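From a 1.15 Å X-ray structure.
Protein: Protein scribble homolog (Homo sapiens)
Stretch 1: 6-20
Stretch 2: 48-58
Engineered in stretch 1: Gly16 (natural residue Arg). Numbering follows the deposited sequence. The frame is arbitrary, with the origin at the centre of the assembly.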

# COMPACT_ATOMS: atom_id res chain seq x y z
N GLU A 6 10.84 5.07 -2.94
CA GLU A 6 9.96 4.63 -4.01
C GLU A 6 10.53 3.34 -4.55
O GLU A 6 11.73 3.27 -4.86
CB GLU A 6 9.94 5.69 -5.12
CG GLU A 6 8.94 5.39 -6.23
CD GLU A 6 8.81 6.51 -7.26
OE1 GLU A 6 9.80 7.17 -7.57
OE2 GLU A 6 7.69 6.72 -7.77
N LEU A 7 9.71 2.30 -4.59
CA LEU A 7 10.13 0.99 -5.05
C LEU A 7 9.31 0.61 -6.27
O LEU A 7 8.09 0.78 -6.27
CB LEU A 7 9.88 -0.08 -4.01
CG LEU A 7 10.57 0.08 -2.66
CD1 LEU A 7 10.54 -1.22 -1.87
CD2 LEU A 7 11.98 0.62 -2.76
N CYS A 8 9.99 0.10 -7.28
CA CYS A 8 9.35 -0.43 -8.47
C CYS A 8 9.46 -1.94 -8.42
O CYS A 8 10.56 -2.47 -8.36
CB CYS A 8 10.01 0.11 -9.73
SG CYS A 8 9.27 -0.47 -11.26
N ILE A 9 8.32 -2.61 -8.37
CA ILE A 9 8.26 -4.04 -8.11
C ILE A 9 7.72 -4.74 -9.34
O ILE A 9 6.66 -4.38 -9.86
CB ILE A 9 7.42 -4.33 -6.85
CG1 ILE A 9 8.13 -3.69 -5.65
CG2 ILE A 9 7.22 -5.80 -6.66
CD1 ILE A 9 7.28 -3.61 -4.42
N GLN A 10 8.44 -5.74 -9.81
CA GLN A 10 7.97 -6.50 -10.96
C GLN A 10 6.80 -7.38 -10.57
O GLN A 10 6.71 -7.87 -9.45
CB GLN A 10 9.11 -7.35 -11.50
CG GLN A 10 10.27 -6.52 -12.04
CD GLN A 10 11.23 -7.32 -12.90
OE1 GLN A 10 10.90 -8.39 -13.41
NE2 GLN A 10 12.43 -6.79 -13.08
N LYS A 11 5.89 -7.59 -11.52
CA LYS A 11 4.77 -8.49 -11.28
C LYS A 11 4.29 -9.00 -12.63
O LYS A 11 4.62 -8.44 -13.68
CB LYS A 11 3.63 -7.79 -10.54
CG LYS A 11 2.95 -6.67 -11.30
CD LYS A 11 1.93 -5.99 -10.40
CE LYS A 11 1.04 -5.02 -11.14
NZ LYS A 11 0.21 -5.74 -12.15
N ALA A 12 3.51 -10.06 -12.59
CA ALA A 12 2.86 -10.51 -13.82
C ALA A 12 1.79 -9.47 -14.19
O ALA A 12 1.24 -8.80 -13.32
CB ALA A 12 2.26 -11.89 -13.65
N PRO A 13 1.53 -9.27 -15.48
CA PRO A 13 0.76 -8.09 -15.89
C PRO A 13 -0.64 -8.02 -15.36
O PRO A 13 -1.18 -6.91 -15.25
CB PRO A 13 0.76 -8.17 -17.43
CG PRO A 13 1.67 -9.23 -17.80
CD PRO A 13 2.12 -9.99 -16.61
N GLY A 14 -1.27 -9.15 -15.05
CA GLY A 14 -2.60 -9.18 -14.49
C GLY A 14 -2.64 -9.40 -12.99
O GLY A 14 -3.73 -9.43 -12.41
N GLU A 15 -1.49 -9.51 -12.34
CA GLU A 15 -1.37 -9.84 -10.93
C GLU A 15 -1.39 -8.58 -10.08
O GLU A 15 -0.96 -7.52 -10.52
CB GLU A 15 -0.01 -10.53 -10.78
CG GLU A 15 0.32 -11.08 -9.44
CD GLU A 15 1.78 -11.53 -9.30
OE1 GLU A 15 2.64 -11.31 -10.19
OE2 GLU A 15 2.04 -12.13 -8.26
N GLY A 16 -1.85 -8.70 -8.84
CA GLY A 16 -1.73 -7.61 -7.89
C GLY A 16 -0.38 -7.63 -7.19
O GLY A 16 0.45 -8.50 -7.39
N LEU A 17 -0.17 -6.64 -6.32
CA LEU A 17 1.10 -6.58 -5.61
C LEU A 17 1.24 -7.71 -4.60
O LEU A 17 2.37 -8.07 -4.26
CB LEU A 17 1.25 -5.23 -4.94
CG LEU A 17 2.60 -5.01 -4.26
CD1 LEU A 17 3.77 -5.11 -5.22
CD2 LEU A 17 2.60 -3.64 -3.61
N GLY A 18 0.15 -8.27 -4.11
CA GLY A 18 0.24 -9.34 -3.15
C GLY A 18 0.51 -8.89 -1.73
O GLY A 18 1.22 -9.57 -1.00
N ILE A 19 -0.03 -7.75 -1.33
CA ILE A 19 0.05 -7.29 0.05
C ILE A 19 -1.35 -7.04 0.57
O ILE A 19 -2.29 -6.81 -0.19
CB ILE A 19 0.90 -6.04 0.24
CG1 ILE A 19 0.32 -4.83 -0.50
CG2 ILE A 19 2.32 -6.32 -0.22
CD1 ILE A 19 0.99 -3.53 -0.12
N SER A 20 -1.49 -7.09 1.88
CA SER A 20 -2.68 -6.64 2.56
C SER A 20 -2.35 -5.33 3.25
O SER A 20 -1.23 -5.10 3.68
CB SER A 20 -3.13 -7.64 3.61
OG SER A 20 -3.08 -8.95 3.08
N THR A 48 4.22 -15.75 -1.92
CA THR A 48 4.28 -16.06 -3.34
C THR A 48 3.79 -14.93 -4.22
O THR A 48 3.84 -15.06 -5.46
CB THR A 48 3.50 -17.34 -3.69
OG1 THR A 48 2.11 -17.15 -3.47
CG2 THR A 48 4.00 -18.54 -2.94
N GLY A 49 3.30 -13.84 -3.65
CA GLY A 49 2.92 -12.68 -4.43
C GLY A 49 4.11 -11.83 -4.83
O GLY A 49 5.25 -12.07 -4.45
N ALA A 50 3.83 -10.78 -5.59
CA ALA A 50 4.91 -10.02 -6.21
C ALA A 50 5.79 -9.34 -5.17
O ALA A 50 7.02 -9.33 -5.29
CB ALA A 50 4.33 -9.01 -7.20
N ALA A 51 5.18 -8.76 -4.14
CA ALA A 51 5.97 -8.11 -3.10
C ALA A 51 6.83 -9.11 -2.36
O ALA A 51 7.98 -8.82 -2.01
CB ALA A 51 5.03 -7.39 -2.13
N GLY A 52 6.28 -10.29 -2.10
CA GLY A 52 7.05 -11.33 -1.44
C GLY A 52 8.23 -11.79 -2.27
O GLY A 52 9.34 -11.94 -1.75
N ARG A 53 8.01 -11.99 -3.56
CA ARG A 53 9.08 -12.44 -4.45
C ARG A 53 10.18 -11.41 -4.54
O ARG A 53 11.37 -11.75 -4.60
CB ARG A 53 8.52 -12.71 -5.85
CG ARG A 53 7.49 -13.81 -5.89
CD ARG A 53 7.19 -14.23 -7.29
NE ARG A 53 6.75 -13.17 -8.17
CZ ARG A 53 5.48 -12.85 -8.41
NH1 ARG A 53 5.24 -11.89 -9.26
NH2 ARG A 53 4.49 -13.46 -7.80
N ASP A 54 9.82 -10.12 -4.57
CA ASP A 54 10.80 -9.05 -4.65
C ASP A 54 11.63 -8.98 -3.37
O ASP A 54 12.83 -8.69 -3.41
CB ASP A 54 10.04 -7.76 -4.94
CG ASP A 54 10.88 -6.51 -4.81
OD1 ASP A 54 11.02 -6.02 -3.68
OD2 ASP A 54 11.38 -6.02 -5.84
N GLY A 55 11.02 -9.23 -2.22
CA GLY A 55 11.75 -9.38 -0.99
C GLY A 55 11.94 -8.12 -0.17
O GLY A 55 12.37 -8.23 0.98
N ARG A 56 11.61 -6.95 -0.69
CA ARG A 56 11.90 -5.72 0.03
C ARG A 56 10.79 -5.32 0.99
O ARG A 56 11.07 -4.97 2.14
CB ARG A 56 12.18 -4.58 -0.96
CG ARG A 56 13.51 -4.73 -1.65
CD ARG A 56 13.73 -3.64 -2.66
NE ARG A 56 12.85 -3.80 -3.82
CZ ARG A 56 12.78 -2.95 -4.83
NH1 ARG A 56 13.52 -1.86 -4.85
NH2 ARG A 56 11.97 -3.22 -5.84
N LEU A 57 9.54 -5.34 0.55
CA LEU A 57 8.47 -4.83 1.40
C LEU A 57 8.26 -5.74 2.60
O LEU A 57 8.44 -6.96 2.53
CB LEU A 57 7.18 -4.71 0.61
CG LEU A 57 7.17 -3.65 -0.48
CD1 LEU A 57 5.85 -3.70 -1.22
CD2 LEU A 57 7.41 -2.27 0.06
N ARG A 58 7.84 -5.12 3.70
CA ARG A 58 7.59 -5.80 4.96
C ARG A 58 6.32 -5.26 5.58
O ARG A 58 5.92 -4.11 5.36
CB ARG A 58 8.75 -5.58 5.95
CG ARG A 58 10.03 -6.28 5.59
CD ARG A 58 9.87 -7.76 5.83
NE ARG A 58 11.09 -8.51 5.56
CZ ARG A 58 11.52 -8.81 4.35
NH1 ARG A 58 10.84 -8.43 3.28
NH2 ARG A 58 12.63 -9.52 4.19
O HOH W 1 12.86 -0.25 -7.12
O HOH W 2 8.25 -9.27 -7.78
O HOH W 3 10.88 -6.55 -8.44
O HOH W 4 0.97 -10.90 -6.26
O HOH W 5 3.52 -10.60 -2.13

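A short helix, residues 50-54, lies across the start of stretch 1, its axis 8.0 Å from that of strand 6-10 at closest approach and running at 104° to it, so the two elements cross nearly at right angles. Contact depends on small residues at the helix start and on longer side chains from Arg53 onward.

Thr48 contributes mainly its backbone: its O accepts a hydrogen bond from Arg53 NH2 at 2.9 Å. Gly49, at the N-cap position, brings the chains closest, its CA 4.5 Å from Gly18 CA. An ideal CB placed on Gly18 would clash with Gly49 CA, and one placed on Gly49 would be tight against Gly18 CA. At Gly18's backbone angles (phi 80°, psi 35°) a CB would also be jammed against the carbonyl O of the residue before it, which by itself calls for glycine.

The first turn of a helix leaves amide hydrogens without partners inside the helix, and here stretch 1 and water supply them. Water 4 accepts from Ala50 N (2.9 Å) and donates to both Glu15 OE2 (2.6 Å) and Gly16 O (2.7 Å), the latter on an engineered residue. Ala50 points its methyl toward stretch 1, where a short side chain allows close approach: CB lies 3.6 Å from Lys11 CB and 3.5 Å from Gln10 O. Water 2 donates to Ala50 O and Gln10 O, joining two carbonyls that could not bond to each other.

Ala51 N donates to Leu17 O at 2.9 Å, tying the loop directly to the helix. The methyl of Ala51 meets Ile19 CG2 at 3.5 Å and Leu17 CG at 4.0 Å. At Gly52, water 5 accepts from Gly52 N (2.8 Å) and donates to Gly18 O (2.8 Å).

One turn on from Gly49, Arg53 forms a two-pronged salt bridge with Glu15: NH1 to OE1 and NH2 to OE2, both 2.8 Å and both nearly straight. The carboxylate is itself held in place, since Ala12 N donates to Glu15 OE1 at 2.8 Å, across the type I turn from Ala12 to Glu15.

Asp54 works largely through others. Its CB packs 3.8 Å from Ile9 CG2, water 3 links its OD2 to Gln10 N, and its carboxylate grips Arg56, with NE to OD1 and NH2 to OD2 both 2.9 Å. Gly55, with positive phi, leaves the helix and makes no contact with stretch 1.

Arg56, thus braced, reaches the strand edge. Its NH2 donates to Cys8 O at 3.0 Å, while water 1 accepts from both Arg56 NH1 and Cys8 N at 2.9 Å, so the backbone N and O of Cys8 are both engaged. Leu7 CD1 covers one face of the guanidinium, an apolar surface over a flat group whose polar hydrogens point outward in its plane.

Leu57 turns inward and closes the apolar cluster: its CD1 sits 3.5 Å from Ile9 CD1 and 4.0 Å from Leu17 CD2, and its CD2 is 3.8 Å from Leu7 CD1. Arg58 points away, ending the contact.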